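Local coordinates for protein polyketide biosynthesis 3-hydroxy-3-methylglutaryl-ACP synthase PksG (Bacillus subtilis, PDB 4YXT) that catalyses the aldol condensation of an acetyl group carried by an acyl carrier protein with a beta-ketothioester polyketide intermediate in bacillaene biosynthesis, at residues E22-Y26 and R27-T31; V294-M298 and G299-F303; E353-L356 and D357-Q361. The protein carries 1 engineered substitution. All coordinates share one frame; numbering follows the deposited sequence.

Contact 1: E22-Y26 and R27-T31; sequences ELAKY and RHLDT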
loop_
_atom_site.group_PDB
_atom_site.type_symbol
_atom_site.label_atom_id
_atom_site.label_comp_id
_atom_site.label_asym_id
_atom_site.label_seq_id
_atom_site.Cartn_x
_atom_site.Cartn_y
_atom_site.Cartn_z
ATOM N N GLU A 22 -16.611 23.586 -23.074
ATOM C CA GLU A 22 -17.283 22.967 -24.226
ATOM C C GLU A 22 -18.110 21.770 -23.787
ATOM O O GLU A 22 -19.222 21.542 -24.290
ATOM C CB GLU A 22 -16.288 22.505 -25.299
ATOM C CG GLU A 22 -15.541 23.618 -26.035
ATOM C CD GLU A 22 -14.401 23.112 -26.959
ATOM O OE1 GLU A 22 -13.972 21.924 -26.873
ATOM O OE2 GLU A 22 -13.908 23.920 -27.791
ATOM N N LEU A 23 -17.565 20.968 -22.877
ATOM C CA LEU A 23 -18.283 19.764 -22.449
ATOM C C LEU A 23 -19.584 20.160 -21.755
ATOM O O LEU A 23 -20.598 19.541 -21.951
ATOM C CB LEU A 23 -17.425 18.895 -21.529
ATOM C CG LEU A 23 -18.100 17.636 -21.006
ATOM C CD1 LEU A 23 -18.307 16.623 -22.138
ATOM C CD2 LEU A 23 -17.297 17.036 -19.860
ATOM N N ALA A 24 -19.546 21.196 -20.946
ATOM C CA ALA A 24 -20.734 21.601 -20.229
ATOM C C ALA A 24 -21.873 21.910 -21.234
ATOM O O ALA A 24 -23.014 21.431 -21.067
ATOM C CB ALA A 24 -20.428 22.798 -19.352
ATOM N N LYS A 25 -21.530 22.691 -22.270
ATOM C CA LYS A 25 -22.435 23.053 -23.369
ATOM C C LYS A 25 -23.081 21.828 -23.955
ATOM O O LYS A 25 -24.299 21.763 -24.109
ATOM C CB LYS A 25 -21.670 23.763 -24.498
ATOM C CG LYS A 25 -21.671 25.285 -24.458
ATOM C CD LYS A 25 -21.480 25.830 -23.056
ATOM C CE LYS A 25 -21.413 27.343 -23.077
ATOM N NZ LYS A 25 -20.152 27.803 -23.732
ATOM N N TYR A 26 -22.252 20.851 -24.288
ATOM C CA TYR A 26 -22.724 19.641 -24.912
ATOM C C TYR A 26 -23.652 18.819 -24.013
ATOM O O TYR A 26 -24.531 18.097 -24.499
ATOM C CB TYR A 26 -21.521 18.831 -25.297
ATOM C CG TYR A 26 -21.801 17.686 -26.223
ATOM C CD1 TYR A 26 -21.695 17.841 -27.608
ATOM C CD2 TYR A 26 -22.108 16.427 -25.715
ATOM C CE1 TYR A 26 -21.927 16.772 -28.464
ATOM C CE2 TYR A 26 -22.332 15.345 -26.554
ATOM C CZ TYR A 26 -22.244 15.519 -27.921
ATOM O OH TYR A 26 -22.481 14.439 -28.731
ATOM N N ARG A 27 -23.467 18.935 -22.705
ATOM C CA ARG A 27 -24.185 18.123 -21.737
ATOM C C ARG A 27 -25.312 18.904 -21.078
ATOM O O ARG A 27 -26.078 18.335 -20.302
ATOM C CB ARG A 27 -23.221 17.596 -20.669
ATOM C CG ARG A 27 -22.200 16.594 -21.213
ATOM C CD ARG A 27 -22.675 15.140 -21.196
ATOM N NE ARG A 27 -21.557 14.194 -21.354
ATOM C CZ ARG A 27 -21.412 13.306 -22.346
ATOM N NH1 ARG A 27 -22.337 13.177 -23.300
ATOM N NH2 ARG A 27 -20.345 12.507 -22.383
ATOM N N HIS A 28 -25.399 20.200 -21.390
ATOM C CA HIS A 28 -26.502 21.062 -20.952
ATOM C C HIS A 28 -26.497 21.355 -19.460
ATOM O O HIS A 28 -27.562 21.444 -18.855
ATOM C CB HIS A 28 -27.871 20.467 -21.314
ATOM C CG HIS A 28 -28.012 20.098 -22.757
ATOM N ND1 HIS A 28 -28.126 21.044 -23.758
ATOM C CD2 HIS A 28 -28.076 18.891 -23.366
ATOM C CE1 HIS A 28 -28.242 20.432 -24.922
ATOM N NE2 HIS A 28 -28.218 19.127 -24.712
ATOM N N LEU A 29 -25.323 21.548 -18.872
ATOM C CA LEU A 29 -25.234 21.720 -17.439
ATOM C C LEU A 29 -25.828 23.060 -17.044
ATOM O O LEU A 29 -25.799 24.004 -17.824
ATOM C CB LEU A 29 -23.783 21.633 -16.982
ATOM C CG LEU A 29 -23.064 20.306 -17.244
ATOM C CD1 LEU A 29 -21.723 20.264 -16.526
ATOM C CD2 LEU A 29 -23.924 19.110 -16.831
ATOM N N ASP A 30 -26.364 23.137 -15.832
ATOM C CA ASP A 30 -26.777 24.407 -15.274
ATOM C C ASP A 30 -25.536 25.255 -15.215
ATOM O O ASP A 30 -24.548 24.858 -14.621
ATOM C CB ASP A 30 -27.332 24.260 -13.844
ATOM C CG ASP A 30 -27.588 25.609 -13.183
ATOM O OD1 ASP A 30 -26.999 25.935 -12.120
ATOM O OD2 ASP A 30 -28.379 26.383 -13.749
ATOM N N THR A 31 -25.607 26.446 -15.780
ATOM C CA THR A 31 -24.450 27.303 -15.902
ATOM C C THR A 31 -23.811 27.589 -14.569
ATOM O O THR A 31 -22.604 27.401 -14.406
ATOM C CB THR A 31 -24.846 28.600 -16.610
ATOM O OG1 THR A 31 -25.118 28.293 -17.985
ATOM C CG2 THR A 31 -23.751 29.627 -16.527
#
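Leu29 CD1 meets the methyl of Ala24, CB, at 4.0 Å, a small apolar contact that lies just under a Schellman motif closing helix 20-27. Leu29 N makes the outer bond of that motif, reaching Ala24 O at 3.2 Å and nearly straight (165°); the inner bond, His28 N to Lys25 O at 3.3 Å, is weak. His28 supplies the positive phi that swings the chain back, and its imidazole sets one face over the carbonyl oxygens of Lys25 and Tyr26. On the flank of the helix Arg27 CG rests 4.0 Å from Leu23 CD1. The Arg27 chain bends at chi2 (-88°), carrying the guanidinium across to the edge of the Tyr26 ring, where NH1 lies in the ring plane, 3.9 Å from Tyr26 CE2; the two planes are 73° apart, so they do not stack. Salt bridges from Arg27 NE to Glu165 and from NH1 to Glu368 hold this group. Beyond the turn Asp30 is the N-cap of helix 31-37, its OD1 accepting from Arg33 N. Phe34 of that helix touches both Ala24 and Leu29, and helix 364-370 packs against Leu23 and Tyr26.

Contact 2: V294-M298 and G299-F303; sequences VGNIM and GAALF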
loop_
_atom_site.group_PDB
_atom_site.type_symbol
_atom_site.label_atom_id
_atom_site.label_comp_id
_atom_site.label_asym_id
_atom_site.label_seq_id
_atom_site.Cartn_x
_atom_site.Cartn_y
_atom_site.Cartn_z
ATOM N N VAL A 294 -5.944 19.815 -15.151
ATOM C CA VAL A 294 -5.880 18.340 -15.176
ATOM C C VAL A 294 -7.135 17.589 -14.687
ATOM O O VAL A 294 -7.505 16.511 -15.184
ATOM C CB VAL A 294 -4.628 17.902 -14.379
ATOM C CG1 VAL A 294 -4.293 16.456 -14.669
ATOM C CG2 VAL A 294 -3.442 18.742 -14.829
ATOM N N GLY A 295 -7.813 18.167 -13.719
ATOM C CA GLY A 295 -8.944 17.490 -13.111
ATOM C C GLY A 295 -8.582 16.921 -11.752
ATOM O O GLY A 295 -7.539 17.213 -11.228
ATOM N N ASN A 296 -9.511 16.189 -11.167
ATOM C CA ASN A 296 -9.288 15.443 -9.965
ATOM C C ASN A 296 -8.434 14.228 -10.317
ATOM O O ASN A 296 -8.863 13.313 -11.037
ATOM C CB ASN A 296 -10.616 14.957 -9.345
ATOM C CG ASN A 296 -10.402 14.035 -8.147
ATOM O OD1 ASN A 296 -9.374 14.081 -7.449
ATOM N ND2 ASN A 296 -11.374 13.170 -7.922
ATOM N N ILE A 297 -7.237 14.218 -9.773
ATOM C CA ILE A 297 -6.261 13.170 -10.044
ATOM C C ILE A 297 -6.136 12.254 -8.840
ATOM O O ILE A 297 -5.173 11.509 -8.719
ATOM C CB ILE A 297 -4.907 13.860 -10.397
ATOM C CG1 ILE A 297 -5.057 14.547 -11.728
ATOM C CG2 ILE A 297 -3.766 12.905 -10.540
ATOM C CD1 ILE A 297 -5.796 13.721 -12.710
ATOM N N MET A 298 -7.100 12.350 -7.929
ATOM C CA MET A 298 -7.251 11.422 -6.790
ATOM C C MET A 298 -6.065 11.404 -5.812
ATOM O O MET A 298 -5.791 12.425 -5.161
ATOM C CB MET A 298 -7.637 10.070 -7.327
ATOM C CG MET A 298 -9.029 10.111 -7.945
ATOM S SD MET A 298 -9.414 8.658 -8.897
ATOM C CE MET A 298 -8.977 9.342 -10.498
ATOM N N GLY A 299 -5.369 10.279 -5.725
ATOM C CA GLY A 299 -4.184 10.166 -4.934
ATOM C C GLY A 299 -3.131 11.217 -5.200
ATOM O O GLY A 299 -2.320 11.526 -4.333
ATOM N N ALA A 300 -3.086 11.762 -6.397
ATOM C CA ALA A 300 -2.010 12.715 -6.711
ATOM C C ALA A 300 -2.484 14.163 -6.646
ATOM O O ALA A 300 -1.690 15.113 -6.927
ATOM C CB ALA A 300 -1.445 12.408 -8.075
ATOM N N ALA A 301 -3.739 14.372 -6.262
ATOM C CA ALA A 301 -4.327 15.728 -6.302
ATOM C C ALA A 301 -3.583 16.707 -5.401
ATOM O O ALA A 301 -3.171 17.775 -5.861
ATOM C CB ALA A 301 -5.846 15.735 -5.938
ATOM N N LEU A 302 -3.463 16.409 -4.120
ATOM C CA LEU A 302 -2.718 17.332 -3.256
ATOM C C LEU A 302 -1.291 17.608 -3.775
ATOM O O LEU A 302 -0.821 18.716 -3.696
ATOM C CB LEU A 302 -2.645 16.811 -1.830
ATOM C CG LEU A 302 -1.712 17.617 -0.937
ATOM C CD1 LEU A 302 -2.308 18.993 -0.635
ATOM C CD2 LEU A 302 -1.518 16.813 0.313
ATOM N N PHE A 303 -0.572 16.594 -4.241
ATOM C CA PHE A 303 0.740 16.869 -4.788
ATOM C C PHE A 303 0.705 17.858 -5.953
ATOM O O PHE A 303 1.592 18.691 -6.026
ATOM C CB PHE A 303 1.454 15.586 -5.218
ATOM C CG PHE A 303 1.826 14.665 -4.077
ATOM C CD1 PHE A 303 2.123 15.162 -2.792
ATOM C CD2 PHE A 303 1.947 13.301 -4.305
ATOM C CE1 PHE A 303 2.471 14.288 -1.766
ATOM C CE2 PHE A 303 2.300 12.420 -3.272
ATOM C CZ PHE A 303 2.572 12.930 -2.013
HETATM O O HOH W 1 -4.814 13.899 -3.047
#
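Ile297 and Ala300 face each other across the tight turn that leads into helix 301-312, where an Asx turn at Asn296 runs into a short 3-10 segment in the thiolase-type fold. Among the polar contacts, Ala300 N donates to Ile297 O at 3.1 Å and Ala301 N to Met298 O at 3.0 Å. Both bonds span three residues and are nearly straight at hydrogen, yet each N-H approaches from well above the carbonyl plane. Water 1 extends the pattern into the helix: it accepts from Leu302 N and lies 2.8 Å from Met298 O, to which it probably donates. Asn296, with CG anti to its own N (chi1 174°), turns its amide toward the chain ahead, and Met298 N donates to Asn296 OD1 at 2.9 Å. Gly299 N is held by Asp144. Gly295, with a phi of 104°, lets the chain leave helix 291-294 without a clash against the preceding carbonyl.

Packing contacts place this turn beside the active site. Ala301 and Asn296 touch His250, a proton donor/acceptor by similarity, and the Met298 side chain comes about 4 Å from that of Cys114, probably the acyl-thioester nucleophile. Ala300 also packs on strands 137-145 and 170-178. Its methyl is pressed tightly on the isoleucine branch, Ala300 CB lying 3.4 Å from Ile297 CG2.

Contact 3: E353-L356 and D357-Q361; sequences EKHL and DRRYQ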
loop_
_atom_site.group_PDB
_atom_site.type_symbol
_atom_site.label_atom_id
_atom_site.label_comp_id
_atom_site.label_asym_id
_atom_site.label_seq_id
_atom_site.Cartn_x
_atom_site.Cartn_y
_atom_site.Cartn_z
ATOM N N GLU A 353 4.121 23.720 -16.547
ATOM C CA GLU A 353 3.156 24.542 -17.329
ATOM C C GLU A 353 3.309 24.300 -18.808
ATOM O O GLU A 353 2.350 23.996 -19.545
ATOM C CB GLU A 353 3.364 26.044 -17.044
ATOM C CG GLU A 353 2.290 26.642 -16.171
ATOM C CD GLU A 353 2.023 28.107 -16.410
ATOM O OE1 GLU A 353 2.952 28.903 -16.292
ATOM O OE2 GLU A 353 0.868 28.471 -16.680
ATOM N N LYS A 354 4.561 24.404 -19.246
ATOM C CA LYS A 354 4.884 24.176 -20.674
ATOM C C LYS A 354 4.399 22.776 -21.096
ATOM O O LYS A 354 3.735 22.566 -22.132
ATOM C CB LYS A 354 6.392 24.355 -20.821
ATOM C CG LYS A 354 6.982 24.480 -22.205
ATOM C CD LYS A 354 8.513 24.590 -22.086
ATOM C CE LYS A 354 9.235 23.780 -23.149
ATOM N NZ LYS A 354 8.957 22.308 -23.135
ATOM N N HIS A 355 4.653 21.781 -20.274
ATOM C CA HIS A 355 4.115 20.485 -20.644
ATOM C C HIS A 355 2.575 20.471 -20.791
ATOM O O HIS A 355 2.011 19.892 -21.732
ATOM C CB HIS A 355 4.576 19.418 -19.646
ATOM C CG HIS A 355 3.634 18.272 -19.564
ATOM N ND1 HIS A 355 2.954 17.947 -18.406
ATOM C CD2 HIS A 355 3.197 17.418 -20.513
ATOM C CE1 HIS A 355 2.152 16.926 -18.647
ATOM N NE2 HIS A 355 2.265 16.600 -19.919
ATOM N N LEU A 356 1.868 21.083 -19.836
ATOM C CA LEU A 356 0.417 21.109 -19.907
ATOM C C LEU A 356 -0.069 21.869 -21.171
ATOM O O LEU A 356 -1.059 21.462 -21.839
ATOM C CB LEU A 356 -0.157 21.771 -18.665
ATOM C CG LEU A 356 0.082 21.045 -17.322
ATOM C CD1 LEU A 356 -0.386 21.888 -16.160
ATOM C CD2 LEU A 356 -0.609 19.721 -17.301
ATOM N N ASP A 357 0.620 22.964 -21.504
ATOM C CA ASP A 357 0.313 23.639 -22.781
ATOM C C ASP A 357 0.434 22.741 -24.046
ATOM O O ASP A 357 -0.187 23.065 -25.046
ATOM C CB ASP A 357 1.182 24.877 -23.005
ATOM C CG ASP A 357 1.087 25.885 -21.892
ATOM O OD1 ASP A 357 0.036 25.966 -21.202
ATOM O OD2 ASP A 357 2.092 26.593 -21.699
ATOM N N ARG A 358 1.212 21.641 -24.026
ATOM C CA ARG A 358 1.441 20.864 -25.271
ATOM C C ARG A 358 0.580 19.663 -25.444
ATOM O O ARG A 358 0.828 18.870 -26.349
ATOM C CB ARG A 358 2.898 20.422 -25.444
ATOM C CG ARG A 358 3.900 21.297 -24.713
ATOM C CD ARG A 358 5.107 21.697 -25.554
ATOM N NE ARG A 358 5.524 23.070 -25.250
ATOM C CZ ARG A 358 6.657 23.635 -25.669
ATOM N NH1 ARG A 358 7.532 22.960 -26.405
ATOM N NH2 ARG A 358 6.927 24.893 -25.343
ATOM N N ARG A 359 -0.444 19.492 -24.620
ATOM C CA ARG A 359 -1.286 18.314 -24.774
ATOM C C ARG A 359 -2.234 18.511 -25.922
ATOM O O ARG A 359 -2.576 19.651 -26.273
ATOM C CB ARG A 359 -2.089 18.021 -23.491
ATOM C CG ARG A 359 -1.245 17.795 -22.257
ATOM C CD ARG A 359 -2.097 17.786 -20.998
ATOM N NE ARG A 359 -2.660 19.124 -20.737
ATOM C CZ ARG A 359 -3.569 19.411 -19.806
ATOM N NH1 ARG A 359 -4.014 18.440 -18.981
ATOM N NH2 ARG A 359 -4.029 20.682 -19.681
ATOM N N TYR A 360 -2.680 17.390 -26.481
ATOM C CA TYR A 360 -3.596 17.377 -27.605
ATOM C C TYR A 360 -5.022 17.528 -27.162
ATOM O O TYR A 360 -5.509 16.763 -26.317
ATOM C CB TYR A 360 -3.466 16.046 -28.316
ATOM C CG TYR A 360 -4.276 15.885 -29.577
ATOM C CD1 TYR A 360 -3.734 16.208 -30.813
ATOM C CD2 TYR A 360 -5.540 15.343 -29.542
ATOM C CE1 TYR A 360 -4.451 16.024 -31.977
ATOM C CE2 TYR A 360 -6.263 15.150 -30.690
ATOM C CZ TYR A 360 -5.722 15.499 -31.911
ATOM O OH TYR A 360 -6.457 15.301 -33.068
ATOM N N GLN A 361 -5.721 18.475 -27.784
ATOM C CA GLN A 361 -7.123 18.724 -27.472
ATOM C C GLN A 361 -8.100 17.781 -28.193
ATOM O O GLN A 361 -8.133 17.735 -29.407
ATOM C CB GLN A 361 -7.488 20.153 -27.832
ATOM C CG GLN A 361 -8.973 20.410 -27.635
ATOM C CD GLN A 361 -9.301 21.861 -27.405
ATOM O OE1 GLN A 361 -8.434 22.723 -27.463
ATOM N NE2 GLN A 361 -10.554 22.137 -27.139
HETATM O O HOH W 2 -3.763 22.701 -21.554
#
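Arg359 folds back on Leu356, using both the backbone oxygen and the side chain of that residue in the last turn of helix 352-357. The chain leads on into strand 360-361, parallel to strand 16-19, with backbone hydrogen bonds from Tyr360 to Thr15 and Tyr17. Among the hydrogen bonds of the turn, Arg359 NE donates to Leu356 O at 3.0 Å, in the carbonyl plane and on a lone pair, though the oxygen sits slightly out of the guanidinium plane. The bend at chi3 (-68°) turns the guanidinium back for this bond. Water 2, in the guanidinium plane, links Arg359 NH2 to the same oxygen, and Arg359 N adds a weak bond to it. Asp357 N to Glu353 O, 2.8 Å and almost linear, and Arg358 N to His355 O at 3.0 Å close the helix.

Van der Waals packing accompanies the hydrogen bonds: Leu356 CD2 lies over the centre of one face of the Arg359 guanidinium, 3.9 Å from Arg359 CZ, the side chains running side by side. In ring packing, His355 meets Phe12, their planes about 15° apart.

Charge is distributed unevenly. Lys354 crosses Arg358, its CE over one guanidinium face toward the rim, leaving Lys354 NZ 3.6 Å from Arg358 NH1. Asp357 OD1 instead forms a salt bridge with Arg293. The buried Arg359 charge is probably balanced by a salt bridge to Glu41 and by the backbone oxygens of Leu356, Gly13 and Arg293, whereas the close Lys354-Arg358 pair lies at the exposed surface, where solvent could screen it and crystal packing may influence it.

In the fold
Contact 2 is the core of the three, its centre about 4 Å from the centre of the chain and beside the residues assigned to catalysis by similarity; contacts 1 and 3 are partly buried, farther out and away from those sites. Both outer contacts close a helix, and in each an arginine makes a salt bridge to a glutamate elsewhere in the chain, whereas contact 2 opens a helix with backbone bonds, small side chains and a water. Contacts 2 and 3 meet directly, with Val294 CG2 3.9 Å from Leu356 CD2, so helices 291-294 and 352-357 abut. Contacts 1 and 3 only brush, through Glu22 and Gln361, and contacts 1 and 2 do not touch.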